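Local coordinates for protein MATE family efflux transporter (Vibrio cholerae, PDB 6IDP) that probably exports drugs and other toxic compounds across the bacterial membrane, with proton-dependent conformational changes as a member of the MATE multidrug transporter family, at residues A[288-293]-A[307-312]; A[73-78]-A[154-159]. All blocks are in the same frame, centred on the assembly; numbering follows the deposited sequence.

Contact 1 of 2, residues A[288-293]-A[307-312]; sequences MSLPPM and RQLVRI. With OLC ((2R)-2,3-dihydroxypropyl (9Z)-octadec-9-enoate), chain H.
Leu290 and Leu309 reach for each other from two helices whose backbones stay well apart, the nearest CA pair, Leu290 and Val310, being 8.4 Å from one another. The two leucine side chains slide past each other in opposite directions, and the CD1 methyl of Leu290 lies 3.6 Å from CD2 of Leu309 and almost as near its CG. Both have the same shape: CG stands anti to the backbone N (chi1 -175° in Leu290, -179° in Leu309), which extends each branched end into the gap between the helices. Met293, one turn on from Leu290, approaches the same CD2 methyl at about a right angle. Its thioether bends at the last torsion (chi3 73°), and its CE comes to 3.8 Å from Leu309 CD2, a methyl that also touches CB of Met293. CD2 of Leu309 is therefore shared by Leu290 and Met293. No hydrogen bond crosses between the segments; the contact is wholly apolar.

Arg307, on the same helix as Leu309, turns to a bound monoolein chain instead. The lipid's C13 sits over the centre of the guanidinium, 3.4 Å above the guanidinium plane, while C8 lies at its edge, in plane. NH2 of Arg307 comes within 3.3 Å of the lipid's C6, so the acyl chain lies over one face and along one edge of the guanidinium.

The contact joins helix 281-299 to helix 303-330, neighbours in sequence packed as a helical hairpin. Leu309 also rests on Ile294 and Met297 further along the first helix, helix 360-375 meets Leu290 through Val372 and Val310 through Met369, and helix 5-39 touches Met288 and Ile312.

Contact 2 of 2, residues A[73-78]-A[154-159]; sequences AVISRA and CRANGN
Ala156 brings its CB against Ile75. The Ala156 methyl lies 3.7 Å from CG2 of Ile75 and equally near CB of that residue. With CG2 anti to the backbone N, Ile75 turns that methyl to Ala156; the small alanine side chain allows the close approach of the backbones: the CA atoms of Ser76 and Ala156 are only 4.9 Å apart. The carbonyl of Ala156 meets Ser76 as well, its O 3.5 Å from Ser76 CB and 3.6 Å from Ser76 CA. The latter is a CA-H...O contact, bent to 122° at the hydrogen. The hydroxyl of Ser76 is engaged within its own helix, hydrogen-bonded to Thr72 O.

Asn157 leaves helical geometry, and its CB points away from helix 54-80, yet its amide end comes back to put ND2 4.2 Å from Ile75 CG2. That ND2 is hydrogen-bonded to Val153 O. Gly158 follows with positive phi (77°), and its N bonds to Arg155 O at 2.8 Å. Asn159 N then bonds to Cys154 O at 2.9 Å, and its OD1 caps the N of Leu162 at the start of the next helix.

These two backbone bonds form a Schellman motif with Gly158 as C-prime residue, ending helix 124-156 just where it packs closely against helix 54-80.

How the contacts relate
From the N terminus, helix 54-80 supplies the first half of contact 2, whose other half arrives 76 residues later at the end of helix 124-156, closing a long, almost wholly helical loop within the first MatE range. Contact 1 opens only afterwards, in the second MatE range, and closes a short loop between the successive helices 281-299 and 303-330. The two are in series, neither nested nor crossing, with centres about 13 Å apart. They meet directly: Arg155 NE lies 2.8 Å from Met288 O, a probable hydrogen bond, while Pro292 packs on Arg155 and Ser76. Helix 281-299 thus joins the two MatE ranges here.

Contact 1 of 2, residues A[288-293]-A[307-312]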
loop_
_atom_site.group_PDB
_atom_site.type_symbol
_atom_site.label_atom_id
_atom_site.label_comp_id
_atom_site.label_asym_id
_atom_site.label_seq_id
_atom_site.Cartn_x
_atom_site.Cartn_y
_atom_site.Cartn_z
ATOM N N MET A 288 0.420 -3.530 7.831
ATOM C CA MET A 288 -0.858 -4.218 7.722
ATOM C C MET A 288 -1.109 -5.141 8.915
ATOM O O MET A 288 -2.252 -5.479 9.213
ATOM C CB MET A 288 -0.924 -5.010 6.416
ATOM C CG MET A 288 -1.028 -4.134 5.182
ATOM S SD MET A 288 -1.007 -5.085 3.653
ATOM C CE MET A 288 0.661 -5.730 3.691
ATOM N N SER A 289 -0.041 -5.540 9.596
ATOM C CA SER A 289 -0.166 -6.463 10.722
ATOM C C SER A 289 -0.202 -5.732 12.062
ATOM O O SER A 289 -0.909 -6.138 12.982
ATOM C CB SER A 289 0.978 -7.479 10.711
ATOM O OG SER A 289 2.239 -6.832 10.748
ATOM N N LEU A 290 0.560 -4.649 12.161
ATOM C CA LEU A 290 0.668 -3.888 13.402
ATOM C C LEU A 290 -0.594 -3.088 13.792
ATOM O O LEU A 290 -0.975 -3.101 14.963
ATOM C CB LEU A 290 1.875 -2.945 13.324
ATOM C CG LEU A 290 2.234 -2.133 14.567
ATOM C CD1 LEU A 290 2.458 -3.054 15.753
ATOM C CD2 LEU A 290 3.469 -1.284 14.300
ATOM N N PRO A 291 -1.239 -2.385 12.834
ATOM C CA PRO A 291 -2.421 -1.612 13.253
ATOM C C PRO A 291 -3.557 -2.391 13.952
ATOM O O PRO A 291 -4.137 -1.829 14.875
ATOM C CB PRO A 291 -2.924 -1.014 11.934
ATOM C CG PRO A 291 -1.697 -0.871 11.110
ATOM C CD PRO A 291 -0.874 -2.090 11.434
ATOM N N PRO A 292 -3.879 -3.631 13.526
ATOM C CA PRO A 292 -4.927 -4.326 14.287
ATOM C C PRO A 292 -4.517 -4.617 15.724
ATOM O O PRO A 292 -5.349 -4.538 16.625
ATOM C CB PRO A 292 -5.117 -5.638 13.522
ATOM C CG PRO A 292 -4.543 -5.407 12.180
ATOM C CD PRO A 292 -3.442 -4.417 12.357
ATOM N N MET A 293 -3.249 -4.962 15.926
ATOM C CA MET A 293 -2.732 -5.217 17.265
ATOM C C MET A 293 -2.840 -3.961 18.125
ATOM O O MET A 293 -3.298 -4.018 19.264
ATOM C CB MET A 293 -1.277 -5.697 17.202
ATOM C CG MET A 293 -1.058 -6.928 16.335
ATOM S SD MET A 293 0.683 -7.406 16.205
ATOM C CE MET A 293 0.982 -8.091 17.835
ATOM N N ARG A 307 3.028 0.834 23.760
ATOM C CA ARG A 307 4.330 1.487 23.724
ATOM C C ARG A 307 5.455 0.476 23.504
ATOM O O ARG A 307 6.360 0.716 22.703
ATOM C CB ARG A 307 4.564 2.283 25.009
ATOM C CG ARG A 307 3.668 3.503 25.132
ATOM C CD ARG A 307 4.479 4.755 25.398
ATOM N NE ARG A 307 4.850 4.866 26.801
ATOM C CZ ARG A 307 5.880 5.575 27.248
ATOM N NH1 ARG A 307 6.655 6.232 26.399
ATOM N NH2 ARG A 307 6.137 5.622 28.547
ATOM N N GLN A 308 5.381 -0.658 24.193
ATOM C CA GLN A 308 6.382 -1.712 24.038
ATOM C C GLN A 308 6.407 -2.282 22.612
ATOM O O GLN A 308 7.469 -2.393 22.003
ATOM C CB GLN A 308 6.138 -2.835 25.055
ATOM C CG GLN A 308 6.357 -2.403 26.501
ATOM C CD GLN A 308 6.234 -3.544 27.498
ATOM O OE1 GLN A 308 5.407 -4.444 27.341
ATOM N NE2 GLN A 308 7.056 -3.504 28.539
ATOM N N LEU A 309 5.238 -2.629 22.083
ATOM C CA LEU A 309 5.142 -3.234 20.754
ATOM C C LEU A 309 5.642 -2.301 19.650
ATOM O O LEU A 309 6.282 -2.744 18.693
ATOM C CB LEU A 309 3.700 -3.656 20.462
ATOM C CG LEU A 309 3.431 -4.341 19.121
ATOM C CD1 LEU A 309 4.259 -5.613 18.978
ATOM C CD2 LEU A 309 1.948 -4.643 18.966
ATOM N N VAL A 310 5.350 -1.010 19.783
ATOM C CA VAL A 310 5.788 -0.032 18.797
ATOM C C VAL A 310 7.311 0.099 18.805
ATOM O O VAL A 310 7.946 0.156 17.748
ATOM C CB VAL A 310 5.136 1.348 19.039
ATOM C CG1 VAL A 310 5.816 2.428 18.202
ATOM C CG2 VAL A 310 3.649 1.289 18.721
ATOM N N ARG A 311 7.896 0.129 19.997
ATOM C CA ARG A 311 9.346 0.216 20.119
ATOM C C ARG A 311 10.017 -1.046 19.582
ATOM O O ARG A 311 11.067 -0.969 18.946
ATOM C CB ARG A 311 9.748 0.466 21.575
ATOM C CG ARG A 311 9.539 1.907 22.016
ATOM C CD ARG A 311 9.770 2.091 23.505
ATOM N NE ARG A 311 9.754 3.502 23.881
ATOM C CZ ARG A 311 10.845 4.242 24.057
ATOM N NH1 ARG A 311 12.046 3.703 23.900
ATOM N NH2 ARG A 311 10.735 5.519 24.394
ATOM N N ILE A 312 9.407 -2.200 19.836
ATOM C CA ILE A 312 9.878 -3.458 19.263
ATOM C C ILE A 312 9.866 -3.378 17.739
ATOM O O ILE A 312 10.843 -3.731 17.081
ATOM C CB ILE A 312 9.020 -4.656 19.723
ATOM C CG1 ILE A 312 9.235 -4.929 21.209
ATOM C CG2 ILE A 312 9.356 -5.903 18.917
ATOM C CD1 ILE A 312 8.360 -6.043 21.753
HETATM C C18 OLC H . 7.191 10.927 25.709
HETATM C C10 OLC H . 1.948 5.097 29.279
HETATM C C9 OLC H . 2.396 3.849 29.543
HETATM C C17 OLC H . 6.003 10.335 24.977
HETATM C C11 OLC H . 2.855 6.299 29.423
HETATM C C8 OLC H . 3.822 3.599 29.987
HETATM C C16 OLC H . 5.256 9.359 25.868
HETATM C C12 OLC H . 2.328 7.460 28.604
HETATM C C7 OLC H . 4.347 2.336 29.337
HETATM C C15 OLC H . 4.265 10.100 26.744
HETATM C C13 OLC H . 3.423 7.953 27.678
HETATM C C6 OLC H . 5.857 2.398 29.230
HETATM C C14 OLC H . 3.031 9.253 27.006
HETATM C C5 OLC H . 6.328 1.514 28.095
HETATM C C4 OLC H . 7.708 1.943 27.645
#

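Contact 2 of 2, residues A[73-78]-A[154-159]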
loop_
_atom_site.group_PDB
_atom_site.type_symbol
_atom_site.label_atom_id
_atom_site.label_comp_id
_atom_site.label_asym_id
_atom_site.label_seq_id
_atom_site.Cartn_x
_atom_site.Cartn_y
_atom_site.Cartn_z
ATOM N N ALA A 73 -8.761 0.093 12.117
ATOM C CA ALA A 73 -8.654 0.918 13.314
ATOM C C ALA A 73 -9.935 0.919 14.156
ATOM O O ALA A 73 -9.881 0.782 15.376
ATOM C CB ALA A 73 -8.279 2.342 12.933
ATOM N N VAL A 74 -11.083 1.076 13.509
ATOM C CA VAL A 74 -12.333 1.214 14.243
ATOM C C VAL A 74 -12.835 -0.129 14.771
ATOM O O VAL A 74 -13.274 -0.225 15.919
ATOM C CB VAL A 74 -13.422 1.871 13.376
ATOM C CG1 VAL A 74 -14.734 1.960 14.142
ATOM C CG2 VAL A 74 -12.973 3.257 12.940
ATOM N N ILE A 75 -12.755 -1.167 13.946
ATOM C CA ILE A 75 -13.252 -2.478 14.347
ATOM C C ILE A 75 -12.380 -3.138 15.419
ATOM O O ILE A 75 -12.908 -3.702 16.377
ATOM C CB ILE A 75 -13.380 -3.422 13.133
ATOM C CG1 ILE A 75 -14.474 -2.909 12.195
ATOM C CG2 ILE A 75 -13.700 -4.841 13.579
ATOM C CD1 ILE A 75 -14.849 -3.876 11.096
ATOM N N SER A 76 -11.057 -3.056 15.280
ATOM C CA SER A 76 -10.172 -3.688 16.261
ATOM C C SER A 76 -10.304 -3.020 17.628
ATOM O O SER A 76 -10.279 -3.693 18.657
ATOM C CB SER A 76 -8.711 -3.666 15.792
ATOM O OG SER A 76 -8.202 -2.347 15.699
ATOM N N ARG A 77 -10.461 -1.701 17.636
ATOM C CA ARG A 77 -10.665 -0.975 18.884
ATOM C C ARG A 77 -11.980 -1.386 19.543
ATOM O O ARG A 77 -12.036 -1.580 20.756
ATOM C CB ARG A 77 -10.641 0.536 18.646
ATOM C CG ARG A 77 -10.756 1.349 19.920
ATOM C CD ARG A 77 -10.499 2.818 19.661
ATOM N NE ARG A 77 -10.579 3.602 20.887
ATOM C CZ ARG A 77 -10.180 4.866 20.993
ATOM N NH1 ARG A 77 -9.667 5.492 19.942
ATOM N NH2 ARG A 77 -10.290 5.502 22.150
ATOM N N ALA A 78 -13.029 -1.528 18.738
ATOM C CA ALA A 78 -14.323 -1.972 19.245
ATOM C C ALA A 78 -14.212 -3.354 19.883
ATOM O O ALA A 78 -14.819 -3.620 20.921
ATOM C CB ALA A 78 -15.360 -1.983 18.134
ATOM N N CYS A 154 -10.856 -9.427 8.338
ATOM C CA CYS A 154 -10.048 -10.494 8.938
ATOM C C CYS A 154 -8.956 -9.929 9.831
ATOM O O CYS A 154 -8.796 -10.341 10.980
ATOM C CB CYS A 154 -9.397 -11.365 7.859
ATOM S SG CYS A 154 -10.528 -12.370 6.882
ATOM N N ARG A 155 -8.199 -8.990 9.272
ATOM C CA ARG A 155 -7.099 -8.348 9.971
ATOM C C ARG A 155 -7.611 -7.589 11.190
ATOM O O ARG A 155 -7.019 -7.660 12.264
ATOM C CB ARG A 155 -6.338 -7.416 9.020
ATOM C CG ARG A 155 -5.496 -8.157 7.980
ATOM C CD ARG A 155 -4.913 -7.217 6.925
ATOM N NE ARG A 155 -4.467 -5.957 7.505
ATOM C CZ ARG A 155 -4.907 -4.762 7.126
ATOM N NH1 ARG A 155 -5.800 -4.661 6.152
ATOM N NH2 ARG A 155 -4.449 -3.667 7.716
ATOM N N ALA A 156 -8.730 -6.891 11.022
ATOM C CA ALA A 156 -9.356 -6.164 12.122
ATOM C C ALA A 156 -9.699 -7.104 13.277
ATOM O O ALA A 156 -9.679 -6.704 14.439
ATOM C CB ALA A 156 -10.604 -5.438 11.642
ATOM N N ASN A 157 -10.011 -8.353 12.946
ATOM C CA ASN A 157 -10.294 -9.371 13.950
ATOM C C ASN A 157 -9.054 -10.186 14.320
ATOM O O ASN A 157 -9.167 -11.291 14.848
ATOM C CB ASN A 157 -11.400 -10.302 13.457
ATOM C CG ASN A 157 -12.773 -9.659 13.522
ATOM O OD1 ASN A 157 -13.522 -9.871 14.473
ATOM N ND2 ASN A 157 -13.105 -8.864 12.510
ATOM N N GLY A 158 -7.878 -9.639 14.026
ATOM C CA GLY A 158 -6.622 -10.235 14.448
ATOM C C GLY A 158 -6.161 -11.443 13.655
ATOM O O GLY A 158 -5.417 -12.277 14.168
ATOM N N ASN A 159 -6.593 -11.541 12.403
ATOM C CA ASN A 159 -6.198 -12.660 11.559
ATOM C C ASN A 159 -5.536 -12.184 10.272
ATOM O O ASN A 159 -6.179 -11.553 9.433
ATOM C CB ASN A 159 -7.411 -13.542 11.240
ATOM C CG ASN A 159 -7.035 -14.819 10.498
ATOM O OD1 ASN A 159 -6.361 -14.783 9.469
ATOM N ND2 ASN A 159 -7.469 -15.954 11.025
#